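Local structure of hypothetical protein TM1070 (Thermotoga maritima, 1NC7) at residues Val112-Arg117 with Leu127-Gly132; His47-Ile52 with His87-Lys92; Lys28-Asp33 with Ser102-Ser107. The protein is of unproven function but, as a member of the Anabaena sensory rhodopsin transducer family, probably takes part in signalling, and binds magnesium ions between its four subunits. All blocks are in the same frame, centred on the assembly; numbering follows the deposited sequence.

Interaction 1: Val112-Arg117 with Leu127-Gly132; sequences VMQLSR and LMTTIG. With MG (magnesium ion), chain G; MG (magnesium ion), chain F; EDO (1,2-ethanediol), chain O.
Selenomethionine Met128 lays its CE methyl over the centre of one face of the Arg117 guanidinium, 3.7 Å from Arg117 CZ, while O2 of an ethanediol, probably from the crystallisation liquor, sits at the edge, 3.0 Å from Arg117 NH1. The two side chains run alongside each other, pointing the same way. Met128 CG lies between its backbone N and carbonyl carbon (chi1 61°), and a bend at chi3 (-126°) turns the methyl onto the flat group. Salt bridges from NE to Glu48 and from NH2 to Asp33 hold the other two nitrogens, which should fix the group's rotation. The amide of Gln114 is a second flat group: at its edge, NE2 gives a nearly in-plane hydrogen bond to Thr129 OG1 at 2.9 Å. Gln114 OE1 accepts a hydrogen bond from the backbone N of Asp33 of the second subunit.

These pairs belong to a long antiparallel beta hairpin of strands 110-121 and 124-135, in which Leu115 with Thr130 and Arg117 with Met128 are hydrogen-bonded pairs. Arg117 N to Met128 O measures 2.9 Å. On the other face, where Gln114, Ser116, Thr129 and Ile131 project, the hydroxyls Ser116 OG and Thr129 OG1 lie just 2.5 Å apart, and Ser116 OG is hydrogen-bonded to Asp33 of the second subunit. Further along, Ile131 CD1 touches Val112 CG1 at 4.0 Å. Two backbone carbonyls of 127-132 serve the assembly: Leu127 O and Thr129 O each bind a different magnesium ion at 2.3 Å, together with the same oxygen of the other three subunits.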
loop_
_atom_site.group_PDB
_atom_site.type_symbol
_atom_site.label_atom_id
_atom_site.label_comp_id
_atom_site.label_asym_id
_atom_site.label_seq_id
_atom_site.Cartn_x
_atom_site.Cartn_y
_atom_site.Cartn_z
ATOM N N VAL D 112 -1.300 -0.729 15.592
ATOM C CA VAL D 112 -0.970 -0.547 14.182
ATOM C C VAL D 112 -2.074 -1.230 13.392
ATOM O O VAL D 112 -2.540 -2.306 13.775
ATOM C CB VAL D 112 0.390 -1.178 13.814
ATOM C CG1 VAL D 112 0.719 -0.867 12.357
ATOM C CG2 VAL D 112 1.484 -0.630 14.723
HETATM N N MSE D 113 -2.498 -0.603 12.299
HETATM C CA MSE D 113 -3.576 -1.164 11.493
HETATM C C MSE D 113 -3.307 -1.200 10.000
HETATM O O MSE D 113 -2.589 -0.355 9.458
HETATM C CB MSE D 113 -4.869 -0.392 11.734
HETATM C CG MSE D 113 -5.353 -0.449 13.160
HETATM SE SE MSE D 113 -7.114 0.296 13.331
HETATM C CE MSE D 113 -7.027 0.782 15.188
ATOM N N GLN D 114 -3.923 -2.181 9.347
ATOM C CA GLN D 114 -3.798 -2.393 7.908
ATOM C C GLN D 114 -5.158 -2.873 7.408
ATOM O O GLN D 114 -5.832 -3.639 8.094
ATOM C CB GLN D 114 -2.733 -3.466 7.648
ATOM C CG GLN D 114 -2.403 -3.727 6.183
ATOM C CD GLN D 114 -1.264 -4.728 6.022
ATOM O OE1 GLN D 114 -0.522 -5.000 6.967
ATOM N NE2 GLN D 114 -1.120 -5.276 4.825
ATOM N N LEU D 115 -5.566 -2.421 6.225
ATOM C CA LEU D 115 -6.851 -2.832 5.664
ATOM C C LEU D 115 -6.641 -3.567 4.351
ATOM O O LEU D 115 -5.944 -3.079 3.457
ATOM C CB LEU D 115 -7.754 -1.618 5.411
ATOM C CG LEU D 115 -9.152 -1.909 4.845
ATOM C CD1 LEU D 115 -9.969 -2.694 5.868
ATOM C CD2 LEU D 115 -9.853 -0.601 4.496
ATOM N N SER D 116 -7.252 -4.740 4.236
ATOM C CA SER D 116 -7.127 -5.539 3.029
ATOM C C SER D 116 -8.493 -5.938 2.515
ATOM O O SER D 116 -9.417 -6.162 3.288
ATOM C CB SER D 116 -6.302 -6.790 3.312
ATOM O OG SER D 116 -5.044 -6.428 3.842
ATOM N N ARG D 117 -8.618 -6.018 1.198
ATOM C CA ARG D 117 -9.882 -6.402 0.600
ATOM C C ARG D 117 -9.722 -7.602 -0.316
ATOM O O ARG D 117 -8.764 -7.685 -1.082
ATOM C CB ARG D 117 -10.467 -5.242 -0.214
ATOM C CG ARG D 117 -11.796 -5.588 -0.892
ATOM C CD ARG D 117 -12.231 -4.486 -1.833
ATOM N NE ARG D 117 -12.278 -3.203 -1.148
ATOM C CZ ARG D 117 -12.461 -2.037 -1.758
ATOM N NH1 ARG D 117 -12.619 -1.992 -3.074
ATOM N NH2 ARG D 117 -12.476 -0.916 -1.051
ATOM N N LEU D 127 -6.787 -9.409 -4.501
ATOM C CA LEU D 127 -6.493 -8.817 -3.199
ATOM C C LEU D 127 -5.828 -7.455 -3.350
ATOM O O LEU D 127 -5.124 -7.206 -4.320
ATOM C CB LEU D 127 -5.522 -9.709 -2.417
ATOM C CG LEU D 127 -6.007 -11.022 -1.805
ATOM C CD1 LEU D 127 -4.809 -11.867 -1.366
ATOM C CD2 LEU D 127 -6.915 -10.714 -0.628
HETATM N N MSE D 128 -6.058 -6.573 -2.386
HETATM C CA MSE D 128 -5.404 -5.268 -2.364
HETATM C C MSE D 128 -5.245 -4.937 -0.890
HETATM O O MSE D 128 -6.028 -5.399 -0.061
HETATM C CB MSE D 128 -6.225 -4.187 -3.084
HETATM C CG MSE D 128 -7.596 -3.899 -2.504
HETATM SE SE MSE D 128 -8.476 -2.431 -3.426
HETATM C CE MSE D 128 -8.878 -1.283 -1.909
ATOM N N THR D 129 -4.228 -4.155 -0.553
ATOM C CA THR D 129 -4.015 -3.826 0.849
ATOM C C THR D 129 -3.184 -2.578 1.007
ATOM O O THR D 129 -2.484 -2.162 0.093
ATOM C CB THR D 129 -3.252 -4.965 1.577
ATOM O OG1 THR D 129 -3.309 -4.762 2.996
ATOM C CG2 THR D 129 -1.784 -4.979 1.149
ATOM N N THR D 130 -3.293 -1.967 2.178
ATOM C CA THR D 130 -2.461 -0.824 2.504
ATOM C C THR D 130 -2.415 -0.592 3.999
ATOM O O THR D 130 -3.381 -0.853 4.720
ATOM C CB THR D 130 -2.931 0.495 1.853
ATOM O OG1 THR D 130 -1.961 1.523 2.128
ATOM C CG2 THR D 130 -4.279 0.932 2.418
ATOM N N ILE D 131 -1.256 -0.139 4.453
ATOM C CA ILE D 131 -1.074 0.236 5.841
ATOM C C ILE D 131 -1.933 1.510 5.864
ATOM O O ILE D 131 -2.086 2.173 4.833
ATOM C CB ILE D 131 0.418 0.564 6.117
ATOM C CG1 ILE D 131 0.659 0.723 7.620
ATOM C CG2 ILE D 131 0.834 1.828 5.364
ATOM C CD1 ILE D 131 0.599 -0.591 8.388
ATOM N N GLY D 132 -2.514 1.860 7.003
ATOM C CA GLY D 132 -3.339 3.059 7.014
ATOM C C GLY D 132 -2.581 4.336 7.306
ATOM O O GLY D 132 -1.360 4.318 7.486
HETATM MG MG MG G . -3.628 -6.667 -5.961
HETATM MG MG MG F . -0.886 -1.558 -1.473
HETATM C C1 EDO O . -11.769 0.612 -6.791
HETATM O O1 EDO O . -13.173 0.772 -7.075
HETATM C C2 EDO O . -11.597 0.003 -5.437
HETATM O O2 EDO O . -12.274 0.695 -4.341
#

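Interaction 2: His47-Ile52 with His87-Lys92; sequences HESLCI and HLRLDK
His47 carries its ring between its own backbone N and carbonyl carbon (chi1 64°), and Arg89 folds back on itself with bends at chi2 and chi3, and the two flat groups are thereby laid one on the other. Ring and guanidinium planes are 19° apart with centres 3.7 Å from each other. Arg89 NE lies over the rim of the ring, 3.4 Å from His47 CG, rather than over its middle. The guanidinium is held flat by Asp91, two residues further on, which grips it side-on, Arg89 NE meeting Asp91 OD1 at 2.7 Å and Arg89 NH2 meeting Asp91 OD2 at 2.9 Å, both close to the guanidinium plane. Lys92 CE lies above the face opposite His47. On the ring itself, His47 ND1 is engaged by the carbonyl of Val45.

At the other end of the pairing Cys51 SG sits over one face of the His87 ring, 3.6 Å from the centroid of that His87 ring and 17° off its normal. The NE2 of His87 reaches across to the Tyr101 carbonyl of the second subunit. Leu50 and Leu88 form the hydrogen-bonded pair between, with Leu50 N to Leu88 O at 2.8 Å. On their side of the sheet, Leu90 CD2 meets Leu50 CB at 3.9 Å.

Leu50 and Leu88 also touch Ile64 of strand 60-68, near the far end of the strand order, consistent with an antiparallel sheet that curls on itself around an apolar core, much as in a beta sandwich.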
loop_
_atom_site.group_PDB
_atom_site.type_symbol
_atom_site.label_atom_id
_atom_site.label_comp_id
_atom_site.label_asym_id
_atom_site.label_seq_id
_atom_site.Cartn_x
_atom_site.Cartn_y
_atom_site.Cartn_z
ATOM N N HIS D 47 -14.785 -9.745 1.046
ATOM C CA HIS D 47 -14.793 -9.070 2.332
ATOM C C HIS D 47 -13.613 -8.135 2.473
ATOM O O HIS D 47 -12.787 -8.001 1.575
ATOM C CB HIS D 47 -14.723 -10.095 3.467
ATOM C CG HIS D 47 -13.445 -10.879 3.495
ATOM N ND1 HIS D 47 -13.256 -12.020 2.745
ATOM C CD2 HIS D 47 -12.282 -10.665 4.154
ATOM C CE1 HIS D 47 -12.030 -12.476 2.941
ATOM N NE2 HIS D 47 -11.418 -11.672 3.791
ATOM N N GLU D 48 -13.566 -7.471 3.619
ATOM C CA GLU D 48 -12.459 -6.597 3.955
ATOM C C GLU D 48 -12.077 -7.017 5.355
ATOM O O GLU D 48 -12.940 -7.377 6.159
ATOM C CB GLU D 48 -12.862 -5.123 3.953
ATOM C CG GLU D 48 -13.109 -4.560 2.571
ATOM C CD GLU D 48 -13.013 -3.049 2.531
ATOM O OE1 GLU D 48 -13.537 -2.396 3.455
ATOM O OE2 GLU D 48 -12.418 -2.514 1.572
ATOM N N SER D 49 -10.781 -7.011 5.627
ATOM C CA SER D 49 -10.293 -7.371 6.942
ATOM C C SER D 49 -9.512 -6.194 7.491
ATOM O O SER D 49 -8.534 -5.750 6.886
ATOM C CB SER D 49 -9.384 -8.603 6.874
ATOM O OG SER D 49 -10.119 -9.771 6.544
ATOM N N LEU D 50 -9.972 -5.664 8.619
ATOM C CA LEU D 50 -9.272 -4.567 9.265
ATOM C C LEU D 50 -8.368 -5.282 10.249
ATOM O O LEU D 50 -8.833 -5.829 11.251
ATOM C CB LEU D 50 -10.245 -3.651 10.011
ATOM C CG LEU D 50 -9.588 -2.499 10.779
ATOM C CD1 LEU D 50 -8.816 -1.604 9.814
ATOM C CD2 LEU D 50 -10.657 -1.697 11.509
ATOM N N CYS D 51 -7.076 -5.301 9.947
ATOM C CA CYS D 51 -6.125 -5.993 10.797
ATOM C C CYS D 51 -5.469 -5.043 11.772
ATOM O O CYS D 51 -4.935 -4.001 11.389
ATOM C CB CYS D 51 -5.099 -6.705 9.925
ATOM S SG CYS D 51 -5.913 -7.849 8.779
ATOM N N ILE D 52 -5.521 -5.422 13.046
ATOM C CA ILE D 52 -4.989 -4.610 14.125
ATOM C C ILE D 52 -4.025 -5.416 14.983
ATOM O O ILE D 52 -4.263 -6.591 15.259
ATOM C CB ILE D 52 -6.135 -4.122 15.035
ATOM C CG1 ILE D 52 -7.262 -3.532 14.185
ATOM C CG2 ILE D 52 -5.612 -3.096 16.031
ATOM C CD1 ILE D 52 -8.513 -3.189 14.977
ATOM N N HIS D 87 -7.716 -9.875 13.175
ATOM C CA HIS D 87 -8.096 -9.624 11.788
ATOM C C HIS D 87 -9.616 -9.526 11.814
ATOM O O HIS D 87 -10.317 -10.535 11.748
ATOM C CB HIS D 87 -7.645 -10.764 10.863
ATOM C CG HIS D 87 -6.163 -10.829 10.651
ATOM N ND1 HIS D 87 -5.601 -11.253 9.465
ATOM C CD2 HIS D 87 -5.126 -10.555 11.480
ATOM C CE1 HIS D 87 -4.283 -11.239 9.573
ATOM N NE2 HIS D 87 -3.969 -10.819 10.785
ATOM N N LEU D 88 -10.118 -8.301 11.924
ATOM C CA LEU D 88 -11.557 -8.070 12.006
ATOM C C LEU D 88 -12.269 -8.124 10.659
ATOM O O LEU D 88 -11.976 -7.338 9.755
ATOM C CB LEU D 88 -11.821 -6.716 12.667
ATOM C CG LEU D 88 -13.287 -6.342 12.892
ATOM C CD1 LEU D 88 -13.913 -7.297 13.899
ATOM C CD2 LEU D 88 -13.367 -4.910 13.390
ATOM N N ARG D 89 -13.205 -9.061 10.535
ATOM C CA ARG D 89 -13.983 -9.224 9.308
ATOM C C ARG D 89 -15.085 -8.173 9.268
ATOM O O ARG D 89 -16.072 -8.261 9.997
ATOM C CB ARG D 89 -14.583 -10.631 9.253
ATOM C CG ARG D 89 -13.575 -11.712 8.895
ATOM C CD ARG D 89 -13.212 -11.625 7.419
ATOM N NE ARG D 89 -14.343 -11.988 6.568
ATOM C CZ ARG D 89 -14.527 -13.192 6.037
ATOM N NH1 ARG D 89 -13.648 -14.162 6.258
ATOM N NH2 ARG D 89 -15.598 -13.432 5.290
ATOM N N LEU D 90 -14.908 -7.181 8.404
ATOM C CA LEU D 90 -15.863 -6.087 8.283
ATOM C C LEU D 90 -17.184 -6.466 7.627
ATOM O O LEU D 90 -18.164 -5.729 7.738
ATOM C CB LEU D 90 -15.218 -4.922 7.528
ATOM C CG LEU D 90 -13.909 -4.398 8.133
ATOM C CD1 LEU D 90 -13.434 -3.183 7.352
ATOM C CD2 LEU D 90 -14.114 -4.030 9.591
ATOM N N ASP D 91 -17.211 -7.608 6.949
ATOM C CA ASP D 91 -18.426 -8.081 6.287
ATOM C C ASP D 91 -19.395 -8.743 7.266
ATOM O O ASP D 91 -20.498 -9.137 6.886
ATOM C CB ASP D 91 -18.071 -9.078 5.178
ATOM C CG ASP D 91 -17.319 -10.288 5.700
ATOM O OD1 ASP D 91 -16.323 -10.100 6.428
ATOM O OD2 ASP D 91 -17.715 -11.428 5.375
ATOM N N LYS D 92 -18.983 -8.860 8.523
ATOM C CA LYS D 92 -19.820 -9.484 9.545
ATOM C C LYS D 92 -20.302 -8.477 10.585
ATOM O O LYS D 92 -20.614 -8.850 11.717
ATOM C CB LYS D 92 -19.036 -10.599 10.242
ATOM C CG LYS D 92 -18.512 -11.668 9.294
ATOM C CD LYS D 92 -17.704 -12.714 10.041
ATOM C CE LYS D 92 -17.192 -13.794 9.102
ATOM N NZ LYS D 92 -16.375 -14.809 9.824
#

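Interaction 3: Lys28-Asp33 with Ser102-Ser107; sequences KWFFPD and SIMAES. With EDO (1,2-ethanediol), chain O.
Lys28 reaches across to Glu106 by a side chain that can be followed atom by atom. Its CB lies 4.0 Å from Ala105 O, and CG of Lys28 passes CG of Glu106 at 4.2 Å. The chain runs extended until a bend at chi4 (-57°) turns the ammonium toward Glu106: Lys28 CE is 3.9 Å from Glu106 OE2, and NZ of Lys28 closes a 2.8 Å salt bridge on that same OE2, approaching from its anti side. A water accepts from Lys28 NZ at 2.9 Å and passes a hydrogen bond on to Ser107 O.

Beside this pair, Phe30 and selenomethionine Met104 lie alongside each other, Phe30 CE1 being 3.5 Å from Met104 CG. The selenium of Met104 approaches the Phe30 ring obliquely in a Met-aromatic contact. At the far end Ser102 OG donates to Pro32 O at 2.6 Å.

Since Glu106 OE1 is also bridged to Arg63 of the adjoining strand, putting an alanine here would probably strip both Lys28 and Arg63 of their shared counter-charge and leave the lysine tip held more loosely, by its water. One acid therefore ties three neighbouring antiparallel strands together through two cations, at a partly exposed margin beside an otherwise buried pairing.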
loop_
_atom_site.group_PDB
_atom_site.type_symbol
_atom_site.label_atom_id
_atom_site.label_comp_id
_atom_site.label_asym_id
_atom_site.label_seq_id
_atom_site.Cartn_x
_atom_site.Cartn_y
_atom_site.Cartn_z
ATOM N N LYS D 28 -4.693 6.659 16.488
ATOM C CA LYS D 28 -5.726 6.890 15.484
ATOM C C LYS D 28 -5.296 6.418 14.101
ATOM O O LYS D 28 -4.190 6.714 13.654
ATOM C CB LYS D 28 -6.097 8.372 15.437
ATOM C CG LYS D 28 -6.656 8.900 16.751
ATOM C CD LYS D 28 -7.149 10.331 16.606
ATOM C CE LYS D 28 -7.617 10.891 17.941
ATOM N NZ LYS D 28 -8.684 10.056 18.559
ATOM N N TRP D 29 -6.185 5.684 13.436
ATOM C CA TRP D 29 -5.917 5.146 12.102
ATOM C C TRP D 29 -7.059 5.462 11.145
ATOM O O TRP D 29 -8.225 5.463 11.541
ATOM C CB TRP D 29 -5.688 3.634 12.185
ATOM C CG TRP D 29 -4.416 3.303 12.882
ATOM C CD1 TRP D 29 -4.204 3.229 14.235
ATOM C CD2 TRP D 29 -3.142 3.103 12.265
ATOM N NE1 TRP D 29 -2.873 3.000 14.492
ATOM C CE2 TRP D 29 -2.199 2.919 13.301
ATOM C CE3 TRP D 29 -2.704 3.063 10.934
ATOM C CZ2 TRP D 29 -0.841 2.703 13.045
ATOM C CZ3 TRP D 29 -1.355 2.848 10.682
ATOM C CH2 TRP D 29 -0.440 2.670 11.734
ATOM N N PHE D 30 -6.715 5.712 9.883
ATOM C CA PHE D 30 -7.697 6.092 8.870
ATOM C C PHE D 30 -7.541 5.329 7.557
ATOM O O PHE D 30 -6.432 5.193 7.034
ATOM C CB PHE D 30 -7.567 7.594 8.594
ATOM C CG PHE D 30 -7.703 8.454 9.823
ATOM C CD1 PHE D 30 -8.905 9.083 10.115
ATOM C CD2 PHE D 30 -6.631 8.619 10.693
ATOM C CE1 PHE D 30 -9.038 9.869 11.266
ATOM C CE2 PHE D 30 -6.750 9.399 11.844
ATOM C CZ PHE D 30 -7.956 10.024 12.130
ATOM N N PHE D 31 -8.664 4.851 7.027
ATOM C CA PHE D 31 -8.691 4.106 5.768
ATOM C C PHE D 31 -9.825 4.650 4.902
ATOM O O PHE D 31 -10.990 4.304 5.098
ATOM C CB PHE D 31 -8.927 2.619 6.044
ATOM C CG PHE D 31 -7.818 1.966 6.810
ATOM C CD1 PHE D 31 -6.695 1.479 6.151
ATOM C CD2 PHE D 31 -7.882 1.866 8.196
ATOM C CE1 PHE D 31 -5.647 0.900 6.865
ATOM C CE2 PHE D 31 -6.839 1.290 8.919
ATOM C CZ PHE D 31 -5.721 0.806 8.252
ATOM N N PRO D 32 -9.497 5.504 3.923
ATOM C CA PRO D 32 -10.530 6.076 3.055
ATOM C C PRO D 32 -11.307 5.142 2.134
ATOM O O PRO D 32 -12.490 5.379 1.885
ATOM C CB PRO D 32 -9.766 7.139 2.260
ATOM C CG PRO D 32 -8.661 7.541 3.196
ATOM C CD PRO D 32 -8.216 6.213 3.750
ATOM N N ASP D 33 -10.668 4.092 1.624
ATOM C CA ASP D 33 -11.366 3.203 0.699
ATOM C C ASP D 33 -11.937 1.926 1.295
ATOM O O ASP D 33 -11.267 0.893 1.333
ATOM C CB ASP D 33 -10.458 2.835 -0.478
ATOM C CG ASP D 33 -11.218 2.149 -1.605
ATOM O OD1 ASP D 33 -12.433 1.901 -1.443
ATOM O OD2 ASP D 33 -10.608 1.860 -2.652
ATOM N N SER D 102 -15.703 4.795 4.589
ATOM C CA SER D 102 -14.345 5.094 5.026
ATOM C C SER D 102 -14.293 4.731 6.497
ATOM O O SER D 102 -15.327 4.688 7.166
ATOM C CB SER D 102 -14.008 6.571 4.839
ATOM O OG SER D 102 -13.946 6.903 3.465
ATOM N N ILE D 103 -13.091 4.476 7.001
ATOM C CA ILE D 103 -12.925 4.067 8.389
ATOM C C ILE D 103 -11.995 4.948 9.208
ATOM O O ILE D 103 -10.908 5.298 8.763
ATOM C CB ILE D 103 -12.334 2.636 8.474
ATOM C CG1 ILE D 103 -13.197 1.651 7.686
ATOM C CG2 ILE D 103 -12.216 2.203 9.931
ATOM C CD1 ILE D 103 -12.576 0.267 7.574
HETATM N N MSE D 104 -12.447 5.314 10.404
HETATM C CA MSE D 104 -11.621 6.057 11.341
HETATM C C MSE D 104 -11.630 5.171 12.578
HETATM O O MSE D 104 -12.694 4.805 13.078
HETATM C CB MSE D 104 -12.208 7.421 11.700
HETATM C CG MSE D 104 -11.510 8.021 12.925
HETATM SE SE MSE D 104 -12.068 9.801 13.413
HETATM C CE MSE D 104 -13.874 9.410 13.983
ATOM N N ALA D 105 -10.451 4.806 13.059
ATOM C CA ALA D 105 -10.350 3.958 14.235
ATOM C C ALA D 105 -9.596 4.695 15.327
ATOM O O ALA D 105 -8.532 5.258 15.084
ATOM C CB ALA D 105 -9.632 2.660 13.877
ATOM N N GLU D 106 -10.154 4.688 16.533
ATOM C CA GLU D 106 -9.542 5.374 17.665
ATOM C C GLU D 106 -9.308 4.405 18.817
ATOM O O GLU D 106 -10.240 3.764 19.298
ATOM C CB GLU D 106 -10.447 6.518 18.115
ATOM C CG GLU D 106 -10.623 7.597 17.061
ATOM C CD GLU D 106 -11.706 8.590 17.420
ATOM O OE1 GLU D 106 -12.895 8.206 17.391
ATOM O OE2 GLU D 106 -11.368 9.751 17.738
ATOM N N SER D 107 -8.055 4.311 19.250
ATOM C CA SER D 107 -7.662 3.409 20.326
ATOM C C SER D 107 -7.181 4.165 21.556
ATOM O O SER D 107 -6.662 5.274 21.446
ATOM C CB SER D 107 -6.547 2.482 19.834
ATOM O OG SER D 107 -6.152 1.571 20.844
HETATM C C1 EDO O . -11.769 0.612 -6.791
HETATM O O1 EDO O . -13.173 0.772 -7.075
HETATM C C2 EDO O . -11.597 0.003 -5.437
HETATM O O2 EDO O . -12.274 0.695 -4.341
HETATM O O HOH W 1 -7.506 7.832 20.035
#

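In the fold
All three contacts lie in one antiparallel sheet, in which strands 101-107, 28-34, 124-135, 110-121, 47-54 and 84-89 are successive neighbours, so interactions 3, 1 and 2 are alternate seams across it. Centres of interactions 1 and 2 are about 10 Å apart, those of 1 and 3 about 11 Å, and those of 2 and 3 about 13 Å. Along the chain, interaction 2 is nested inside the loop closed by 28-33 with 102-107, and the hairpin of interaction 1 follows. Phe31 of interaction 3 packs against both Leu115 of interaction 1 and Leu50 of interaction 2, and Arg117 adds a polar tie among the three. Each contact also touches another subunit.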